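Local coordinates for sialyltransferase 0160 (Photobacterium damselae, PDB 4R84), which probably transfers sialic acid from a CMP-activated donor to galactose-containing acceptors in alpha-2,6 linkage, as a glycosyltransferase of the GT-B group, at residues 119-124 and 148-153; 198-203 and 226-231; 365-370 and 466-471. All coordinates share one frame; numbering follows the deposited sequence.

Contact 1. Residues 119-124 and 148-153; sequences TLEVYI and NQRFVS
Glu121 and Arg150 form a salt bridge between two parallel strands. In both, CG lies anti to the carbonyl carbon (chi1 -55° and -54°), which sends the two chains out alongside each other. Arg150 NE donates its N-H to Glu121 OE1 at 2.6 Å, from well above the carboxylate plane. The carboxylate and guanidinium planes are 68° apart. Tyr123 OH comes to Glu121 OE1 from the opposite face, also at 2.6 Å. Glu121 OE2 accepts an N-H of Asn148 ND2 on its anti lone pair at 2.9 Å.

On the other side of the sheet, Leu120 CD1 sits over the face of the Phe151 ring, 3.8 Å from its centroid. Phe151 N and O also bond to the backbone of Glu121 and Tyr123, which fixes the register.

Further out, Leu167 O accepts from Arg150 NH1. Helix 129-144, the crossover of this beta-alpha-beta unit, packs on Tyr123 and Arg150. Helix 181-192 packs on Phe151.

OE1 of this buried glutamate thus takes two donors; OE2 takes Asn148 ND2 and a weak second bond from Arg150 NH2. The arginine and the other donors would probably favour the ionised form of Glu121, against the nearby acid Glu200.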
loop_
_atom_site.group_PDB
_atom_site.type_symbol
_atom_site.label_atom_id
_atom_site.label_comp_id
_atom_site.label_asym_id
_atom_site.label_seq_id
_atom_site.Cartn_x
_atom_site.Cartn_y
_atom_site.Cartn_z
ATOM N N THR A 119 -9.731 -10.606 13.293
ATOM C CA THR A 119 -8.681 -9.668 12.877
ATOM C C THR A 119 -9.329 -8.378 12.437
ATOM O O THR A 119 -10.296 -8.396 11.645
ATOM C CB THR A 119 -7.823 -10.244 11.727
ATOM O OG1 THR A 119 -7.170 -11.438 12.171
ATOM C CG2 THR A 119 -6.752 -9.223 11.270
ATOM N N LEU A 120 -8.814 -7.266 12.970
ATOM C CA LEU A 120 -9.209 -5.937 12.531
ATOM C C LEU A 120 -8.045 -5.362 11.736
ATOM O O LEU A 120 -6.931 -5.291 12.256
ATOM C CB LEU A 120 -9.553 -5.031 13.717
ATOM C CG LEU A 120 -9.839 -3.572 13.371
ATOM C CD1 LEU A 120 -11.154 -3.454 12.597
ATOM C CD2 LEU A 120 -9.843 -2.710 14.618
ATOM N N GLU A 121 -8.306 -4.976 10.489
ATOM C CA GLU A 121 -7.289 -4.349 9.649
ATOM C C GLU A 121 -7.472 -2.839 9.705
ATOM O O GLU A 121 -8.568 -2.342 9.458
ATOM C CB GLU A 121 -7.387 -4.845 8.203
ATOM C CG GLU A 121 -7.321 -6.364 8.044
ATOM C CD GLU A 121 -7.661 -6.805 6.635
ATOM O OE1 GLU A 121 -7.609 -5.957 5.701
ATOM O OE2 GLU A 121 -7.982 -8.001 6.457
ATOM N N VAL A 122 -6.393 -2.110 10.013
ATOM C CA VAL A 122 -6.499 -0.651 10.195
ATOM C C VAL A 122 -5.586 0.032 9.197
ATOM O O VAL A 122 -4.400 -0.264 9.163
ATOM C CB VAL A 122 -6.126 -0.248 11.629
ATOM C CG1 VAL A 122 -6.219 1.284 11.839
ATOM C CG2 VAL A 122 -7.067 -0.960 12.616
ATOM N N TYR A 123 -6.160 0.930 8.389
ATOM C CA TYR A 123 -5.455 1.583 7.286
ATOM C C TYR A 123 -5.434 3.084 7.495
ATOM O O TYR A 123 -6.477 3.682 7.689
ATOM C CB TYR A 123 -6.143 1.249 5.953
ATOM C CG TYR A 123 -6.109 -0.214 5.612
ATOM C CD1 TYR A 123 -7.066 -1.105 6.130
ATOM C CD2 TYR A 123 -5.129 -0.711 4.795
ATOM C CE1 TYR A 123 -7.019 -2.463 5.811
ATOM C CE2 TYR A 123 -5.067 -2.046 4.466
ATOM C CZ TYR A 123 -6.012 -2.923 4.997
ATOM O OH TYR A 123 -5.942 -4.251 4.660
ATOM N N ILE A 124 -4.241 3.689 7.465
ATOM C CA ILE A 124 -4.117 5.126 7.696
ATOM C C ILE A 124 -3.103 5.722 6.739
ATOM O O ILE A 124 -1.955 5.279 6.722
ATOM C CB ILE A 124 -3.671 5.442 9.127
ATOM C CG1 ILE A 124 -4.557 4.724 10.144
ATOM C CG2 ILE A 124 -3.703 6.971 9.374
ATOM C CD1 ILE A 124 -3.902 4.575 11.493
ATOM N N ASN A 148 -12.923 -10.474 8.013
ATOM C CA ASN A 148 -12.190 -9.347 8.599
ATOM C C ASN A 148 -12.880 -8.006 8.396
ATOM O O ASN A 148 -13.313 -7.691 7.289
ATOM C CB ASN A 148 -10.774 -9.251 8.018
ATOM C CG ASN A 148 -9.884 -10.394 8.464
ATOM O OD1 ASN A 148 -10.360 -11.386 9.023
ATOM N ND2 ASN A 148 -8.597 -10.265 8.225
ATOM N N GLN A 149 -12.968 -7.226 9.473
ATOM C CA GLN A 149 -13.421 -5.847 9.403
ATOM C C GLN A 149 -12.216 -4.941 9.112
ATOM O O GLN A 149 -11.099 -5.227 9.535
ATOM C CB GLN A 149 -14.088 -5.443 10.718
ATOM C CG GLN A 149 -14.647 -4.038 10.729
ATOM C CD GLN A 149 -15.730 -3.841 9.699
ATOM O OE1 GLN A 149 -16.557 -4.737 9.461
ATOM N NE2 GLN A 149 -15.726 -2.668 9.058
ATOM N N ARG A 150 -12.464 -3.863 8.375
ATOM C CA ARG A 150 -11.412 -2.927 7.989
ATOM C C ARG A 150 -11.828 -1.527 8.371
ATOM O O ARG A 150 -12.948 -1.114 8.077
ATOM C CB ARG A 150 -11.136 -2.992 6.481
ATOM C CG ARG A 150 -10.823 -4.407 5.991
ATOM C CD ARG A 150 -10.398 -4.540 4.506
ATOM N NE ARG A 150 -9.910 -5.909 4.408
ATOM C CZ ARG A 150 -10.674 -6.979 4.197
ATOM N NH1 ARG A 150 -11.957 -6.861 3.866
ATOM N NH2 ARG A 150 -10.122 -8.174 4.250
ATOM N N PHE A 151 -10.929 -0.810 9.046
ATOM C CA PHE A 151 -11.153 0.600 9.346
ATOM C C PHE A 151 -10.200 1.381 8.471
ATOM O O PHE A 151 -9.008 1.115 8.515
ATOM C CB PHE A 151 -10.881 0.917 10.810
ATOM C CG PHE A 151 -11.906 0.356 11.771
ATOM C CD1 PHE A 151 -13.036 -0.300 11.314
ATOM C CD2 PHE A 151 -11.756 0.559 13.131
ATOM C CE1 PHE A 151 -13.987 -0.794 12.207
ATOM C CE2 PHE A 151 -12.716 0.053 14.044
ATOM C CZ PHE A 151 -13.825 -0.607 13.568
ATOM N N VAL A 152 -10.707 2.355 7.717
ATOM C CA VAL A 152 -9.882 3.035 6.707
ATOM C C VAL A 152 -9.952 4.554 6.825
ATOM O O VAL A 152 -11.032 5.149 6.762
ATOM C CB VAL A 152 -10.291 2.629 5.273
ATOM C CG1 VAL A 152 -9.428 3.394 4.243
ATOM C CG2 VAL A 152 -10.129 1.107 5.032
ATOM N N SER A 153 -8.779 5.173 6.962
ATOM C CA SER A 153 -8.653 6.631 6.979
ATOM C C SER A 153 -7.640 7.066 5.955
ATOM O O SER A 153 -6.443 7.069 6.239
ATOM C CB SER A 153 -8.224 7.122 8.363
ATOM O OG SER A 153 -9.290 6.950 9.283
HETATM O O HOH W 1 -11.426 -11.982 11.341
HETATM O O HOH W 2 -12.878 -8.522 12.381
HETATM O O HOH W 3 -6.877 -12.518 9.196
#

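Contact 2. Residues 198-203 and 226-231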
loop_
_atom_site.group_PDB
_atom_site.type_symbol
_atom_site.label_atom_id
_atom_site.label_comp_id
_atom_site.label_asym_id
_atom_site.label_seq_id
_atom_site.Cartn_x
_atom_site.Cartn_y
_atom_site.Cartn_z
ATOM N N ASN A 198 -6.820 -9.623 17.030
ATOM C CA ASN A 198 -5.582 -9.285 16.340
ATOM C C ASN A 198 -5.790 -8.015 15.531
ATOM O O ASN A 198 -6.784 -7.875 14.818
ATOM C CB ASN A 198 -5.137 -10.408 15.405
ATOM C CG ASN A 198 -4.630 -11.620 16.152
ATOM O OD1 ASN A 198 -3.969 -11.498 17.184
ATOM N ND2 ASN A 198 -4.956 -12.796 15.648
ATOM N N ILE A 199 -4.839 -7.097 15.627
ATOM C CA ILE A 199 -4.898 -5.895 14.811
ATOM C C ILE A 199 -3.731 -5.882 13.843
ATOM O O ILE A 199 -2.591 -6.116 14.240
ATOM C CB ILE A 199 -4.872 -4.612 15.673
ATOM C CG1 ILE A 199 -6.093 -4.551 16.595
ATOM C CG2 ILE A 199 -4.775 -3.364 14.781
ATOM C CD1 ILE A 199 -6.038 -3.418 17.607
ATOM N N GLU A 200 -4.036 -5.663 12.566
ATOM C CA GLU A 200 -3.019 -5.453 11.536
ATOM C C GLU A 200 -3.012 -3.985 11.150
ATOM O O GLU A 200 -4.071 -3.440 10.835
ATOM C CB GLU A 200 -3.299 -6.299 10.304
ATOM C CG GLU A 200 -3.095 -7.795 10.493
ATOM C CD GLU A 200 -3.590 -8.605 9.311
ATOM O OE1 GLU A 200 -4.079 -8.024 8.316
ATOM O OE2 GLU A 200 -3.513 -9.845 9.382
ATOM N N PHE A 201 -1.832 -3.352 11.146
ATOM C CA PHE A 201 -1.714 -1.945 10.776
ATOM C C PHE A 201 -1.117 -1.794 9.387
ATOM O O PHE A 201 -0.248 -2.571 9.007
ATOM C CB PHE A 201 -0.826 -1.184 11.759
ATOM C CG PHE A 201 -1.456 -0.946 13.095
ATOM C CD1 PHE A 201 -2.658 -0.250 13.204
ATOM C CD2 PHE A 201 -0.799 -1.339 14.251
ATOM C CE1 PHE A 201 -3.219 -0.005 14.456
ATOM C CE2 PHE A 201 -1.355 -1.087 15.504
ATOM C CZ PHE A 201 -2.564 -0.413 15.598
ATOM N N TYR A 202 -1.602 -0.801 8.646
ATOM C CA TYR A 202 -1.068 -0.455 7.328
ATOM C C TYR A 202 -0.972 1.043 7.248
ATOM O O TYR A 202 -1.997 1.724 7.331
ATOM C CB TYR A 202 -1.980 -0.962 6.208
ATOM C CG TYR A 202 -2.257 -2.445 6.254
ATOM C CD1 TYR A 202 -3.204 -2.971 7.135
ATOM C CD2 TYR A 202 -1.590 -3.316 5.402
ATOM C CE1 TYR A 202 -3.465 -4.337 7.179
ATOM C CE2 TYR A 202 -1.852 -4.689 5.431
ATOM C CZ TYR A 202 -2.783 -5.184 6.330
ATOM O OH TYR A 202 -3.056 -6.542 6.373
ATOM N N THR A 203 0.231 1.582 7.096
ATOM C CA THR A 203 0.320 3.033 7.056
ATOM C C THR A 203 1.577 3.478 6.327
ATOM O O THR A 203 2.273 2.673 5.707
ATOM C CB THR A 203 0.245 3.642 8.478
ATOM O OG1 THR A 203 0.041 5.059 8.385
ATOM C CG2 THR A 203 1.501 3.353 9.300
ATOM N N LYS A 226 -3.736 -8.161 20.366
ATOM C CA LYS A 226 -2.374 -8.308 19.870
ATOM C C LYS A 226 -2.215 -7.536 18.576
ATOM O O LYS A 226 -3.052 -7.647 17.682
ATOM C CB LYS A 226 -2.030 -9.780 19.638
ATOM C CG LYS A 226 -0.591 -10.023 19.177
ATOM C CD LYS A 226 -0.212 -11.495 19.249
ATOM C CE LYS A 226 1.034 -11.804 18.417
ATOM N NZ LYS A 226 0.718 -11.803 16.956
ATOM N N ILE A 227 -1.133 -6.774 18.478
ATOM C CA ILE A 227 -0.753 -6.164 17.209
ATOM C C ILE A 227 -0.021 -7.253 16.437
ATOM O O ILE A 227 1.129 -7.592 16.748
ATOM C CB ILE A 227 0.133 -4.933 17.384
ATOM C CG1 ILE A 227 -0.451 -3.965 18.423
ATOM C CG2 ILE A 227 0.351 -4.238 16.040
ATOM C CD1 ILE A 227 -1.912 -3.541 18.166
ATOM N N SER A 228 -0.707 -7.855 15.472
ATOM C CA SER A 228 -0.179 -9.050 14.829
ATOM C C SER A 228 0.738 -8.731 13.645
ATOM O O SER A 228 1.545 -9.558 13.242
ATOM C CB SER A 228 -1.321 -9.957 14.372
ATOM O OG SER A 228 -2.222 -9.287 13.499
ATOM N N HIS A 229 0.581 -7.557 13.054
ATOM C CA HIS A 229 1.399 -7.197 11.896
ATOM C C HIS A 229 1.361 -5.699 11.606
ATOM O O HIS A 229 0.336 -5.052 11.791
ATOM C CB HIS A 229 0.928 -7.938 10.654
ATOM C CG HIS A 229 1.972 -8.030 9.590
ATOM N ND1 HIS A 229 2.087 -7.102 8.575
ATOM C CD2 HIS A 229 2.975 -8.919 9.402
ATOM C CE1 HIS A 229 3.103 -7.427 7.799
ATOM N NE2 HIS A 229 3.661 -8.523 8.278
ATOM N N ILE A 230 2.484 -5.160 11.117
ATOM C CA ILE A 230 2.554 -3.760 10.711
ATOM C C ILE A 230 3.142 -3.737 9.307
ATOM O O ILE A 230 4.161 -4.370 9.070
ATOM C CB ILE A 230 3.438 -2.932 11.665
ATOM C CG1 ILE A 230 2.914 -3.022 13.091
ATOM C CG2 ILE A 230 3.513 -1.461 11.213
ATOM C CD1 ILE A 230 3.788 -2.282 14.113
ATOM N N SER A 231 2.466 -3.075 8.370
ATOM C CA SER A 231 3.005 -2.914 7.008
ATOM C C SER A 231 3.187 -1.431 6.770
ATOM O O SER A 231 2.213 -0.676 6.833
ATOM C CB SER A 231 2.083 -3.513 5.940
ATOM O OG SER A 231 1.964 -4.932 6.056
HETATM O O HOH W 4 -2.791 -10.881 11.523
HETATM O O HOH W 5 -0.079 -5.316 8.355
#
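Phe201 and Ile227 pack on one face of two neighbouring parallel strands. Phe201 CB is near the backbone, 4.0 Å from His229 O. The ring then swings towards Ile227, with CG anti to the carbonyl carbon (chi1 -72°). Phe201 CD2 meets Ile227 CG2 at 3.6 Å. Phe201 CE2 touches both methyls, with Ile227 CG2 at 3.6 Å and CD1 at 3.7 Å. At the tip, Phe201 CZ reaches only Ile227 CD1, at 4.1 Å. The two side chains cross at a slant. Ile230 CG1 lies at the ring edge, and Ile199 CG2 lies over one face, offset toward the rim.

Ile199 pairs with Ile227 but Glu200 with His229, so Ser228 is the extra residue of a beta bulge. Ile199 O accepts from Ser228 N at 2.8 Å. On strand 225-233 the carbonyls used are Lys226 O, which takes Ile199 N, and then His229 O, which takes Phe201 N. On the opposite face of the sheet a water joins Glu200 OE2 to Ser228 OG. Tyr202 OH donates to Glu200 OE1 at 2.6 Å, from above the carboxylate plane. A second water bridges Phe201 O, His229 ND1 and Ser231 OG.

Strand 197-204 is flanked by strand 106-125, and strand 225-233 by strand 290-294, all parallel. Such a parallel sheet is the core of a Rossmann-like domain, here one of the two expected in a GT-B glycosyltransferase.

Contact 3. Residues 365-370 and 466-471; sequences TTWAGG and VFTSSD
Trp367 NE1 and Ser469 OG both hydrogen-bond to one polar atom, the terminal oxygen OXT of Ala503. The end of the chain is therefore gripped from both segments at once. These two bonds would probably stabilise the negative charge of the terminal carboxylate. Between the segments themselves, Ala368 N donates to Ser469 O at 3.2 Å, with 154° at the hydrogen. The donor stands above the carbonyl plane, 40° out of it, and so does not lie on a lone pair. Ala368 CB rests on the same oxygen, 3.4 Å from Ser469 O.

The main apolar contact is a CH-pi interaction. Thr468 CB stands over the five-membered ring of Trp367, 3.4 Å from its centroid and almost on the normal. Thr468 CG2 reaches further across the indole, 3.6 Å from both Trp367 CD2 and CE2. Thr468 OG1 turns back to the root of the indole, 3.6 Å from Trp367 CB. It lies between the backbone N and the carbonyl carbon (chi1 55°), which leaves the methyl for the ring. The two side chains meet at about a right angle. The side chain of Thr468 is also about 4 Å from the bound donor analogue, so the indole packs on a residue close to the ligand.

Residues 365-370 form the loop between strand 358-362 and helix 373-388. That helix packs on the indole through Gln379 and Gln380, and the ring of Tyr376, from the same helix, meets the indole edge-to-face. Strand 462-468 pairs in parallel with strand 499-502, whose Phe501 touches Ser469. The contact thus joins this loop to the two-stranded sheet at the C-terminal end of the chain.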
loop_
_atom_site.group_PDB
_atom_site.type_symbol
_atom_site.label_atom_id
_atom_site.label_comp_id
_atom_site.label_asym_id
_atom_site.label_seq_id
_atom_site.Cartn_x
_atom_site.Cartn_y
_atom_site.Cartn_z
ATOM N N THR A 365 1.804 23.230 -9.991
ATOM C CA THR A 365 1.013 24.403 -9.660
ATOM C C THR A 365 1.848 25.667 -9.829
ATOM O O THR A 365 2.399 25.909 -10.895
ATOM C CB THR A 365 0.449 24.323 -8.221
ATOM O OG1 THR A 365 1.519 24.081 -7.300
ATOM C CG2 THR A 365 -0.543 23.191 -8.118
ATOM N N THR A 366 1.929 26.478 -8.788
ATOM C CA THR A 366 2.758 27.680 -8.818
ATOM C C THR A 366 3.998 27.412 -7.977
ATOM O O THR A 366 4.029 26.455 -7.198
ATOM C CB THR A 366 1.994 28.901 -8.280
ATOM O OG1 THR A 366 1.542 28.621 -6.950
ATOM C CG2 THR A 366 0.786 29.194 -9.141
ATOM N N TRP A 367 5.036 28.225 -8.150
ATOM C CA TRP A 367 6.220 28.099 -7.316
ATOM C C TRP A 367 6.714 29.490 -6.904
ATOM O O TRP A 367 5.968 30.468 -6.988
ATOM C CB TRP A 367 7.310 27.275 -8.039
ATOM C CG TRP A 367 7.709 27.777 -9.404
ATOM C CD1 TRP A 367 8.717 28.658 -9.681
ATOM C CD2 TRP A 367 7.146 27.404 -10.676
ATOM N NE1 TRP A 367 8.809 28.864 -11.029
ATOM C CE2 TRP A 367 7.860 28.108 -11.667
ATOM C CE3 TRP A 367 6.117 26.545 -11.071
ATOM C CZ2 TRP A 367 7.568 27.994 -13.033
ATOM C CZ3 TRP A 367 5.827 26.429 -12.436
ATOM C CH2 TRP A 367 6.555 27.151 -13.396
ATOM N N ALA A 368 7.952 29.587 -6.434
ATOM C CA ALA A 368 8.441 30.846 -5.885
ATOM C C ALA A 368 8.522 31.954 -6.938
ATOM O O ALA A 368 8.493 31.684 -8.138
ATOM C CB ALA A 368 9.797 30.627 -5.227
ATOM N N GLY A 369 8.575 33.206 -6.486
ATOM C CA GLY A 369 8.812 34.312 -7.394
ATOM C C GLY A 369 7.758 35.411 -7.364
ATOM O O GLY A 369 8.002 36.512 -7.846
ATOM N N GLY A 370 6.580 35.116 -6.823
ATOM C CA GLY A 370 5.544 36.131 -6.702
ATOM C C GLY A 370 4.935 36.583 -8.021
ATOM O O GLY A 370 4.421 37.706 -8.132
ATOM N N VAL A 466 12.122 18.942 -14.730
ATOM C CA VAL A 466 12.329 20.370 -14.540
ATOM C C VAL A 466 12.196 20.782 -13.086
ATOM O O VAL A 466 11.178 20.503 -12.450
ATOM C CB VAL A 466 11.332 21.173 -15.361
ATOM C CG1 VAL A 466 11.514 22.665 -15.093
ATOM C CG2 VAL A 466 11.523 20.858 -16.846
ATOM N N PHE A 467 13.228 21.426 -12.552
ATOM C CA PHE A 467 13.117 22.001 -11.223
ATOM C C PHE A 467 12.824 23.482 -11.325
ATOM O O PHE A 467 13.334 24.156 -12.200
ATOM C CB PHE A 467 14.377 21.744 -10.425
ATOM C CG PHE A 467 14.545 20.317 -10.078
ATOM C CD1 PHE A 467 15.043 19.428 -11.006
ATOM C CD2 PHE A 467 14.149 19.847 -8.839
ATOM C CE1 PHE A 467 15.176 18.087 -10.693
ATOM C CE2 PHE A 467 14.277 18.516 -8.525
ATOM C CZ PHE A 467 14.787 17.637 -9.450
ATOM N N THR A 468 11.948 23.956 -10.453
ATOM C CA THR A 468 11.499 25.340 -10.486
ATOM C C THR A 468 12.021 26.092 -9.253
ATOM O O THR A 468 12.488 25.473 -8.304
ATOM C CB THR A 468 9.966 25.413 -10.527
ATOM O OG1 THR A 468 9.441 24.671 -9.429
ATOM C CG2 THR A 468 9.414 24.829 -11.817
ATOM N N SER A 469 11.952 27.422 -9.262
ATOM C CA SER A 469 12.467 28.201 -8.132
ATOM C C SER A 469 11.777 27.824 -6.828
ATOM O O SER A 469 10.562 27.726 -6.772
ATOM C CB SER A 469 12.314 29.698 -8.382
ATOM O OG SER A 469 13.010 30.060 -9.561
ATOM N N SER A 470 12.582 27.592 -5.797
ATOM C CA SER A 470 12.073 27.290 -4.462
ATOM C C SER A 470 12.925 28.021 -3.441
ATOM O O SER A 470 13.817 28.808 -3.807
ATOM C CB SER A 470 12.078 25.779 -4.201
ATOM O OG SER A 470 13.403 25.288 -4.021
ATOM N N ASP A 471 12.661 27.767 -2.165
ATOM C CA ASP A 471 13.441 28.375 -1.097
ATOM C C ASP A 471 14.881 27.870 -1.069
ATOM O O ASP A 471 15.751 28.515 -0.497
ATOM C CB ASP A 471 12.776 28.121 0.261
ATOM C CG ASP A 471 12.615 26.648 0.566
ATOM O OD1 ASP A 471 12.129 25.902 -0.311
ATOM O OD2 ASP A 471 12.979 26.233 1.688
#

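Contacts 1 and 2 belong to one sheet and have centres 9 Å apart. Strands 106-125 and 197-204 are neighbours in it, and Val122 N lies 2.8 Å from Glu200 O. At their C-terminal ends Thr203 OG1 probably bonds to Ile124 O, 2.6 Å away. The rings of Tyr123 and Tyr202 stack across the same seam. Contact 3 is remote: its centre is 39 Å from that of contact 1 and 40 Å from that of contact 2. Its nearest atoms are about 22 Å from contact 1. In contact 3 the side chain of Thr468 is about 4 Å from the bound donor analogue. This separation is consistent with the two-domain GT-B architecture.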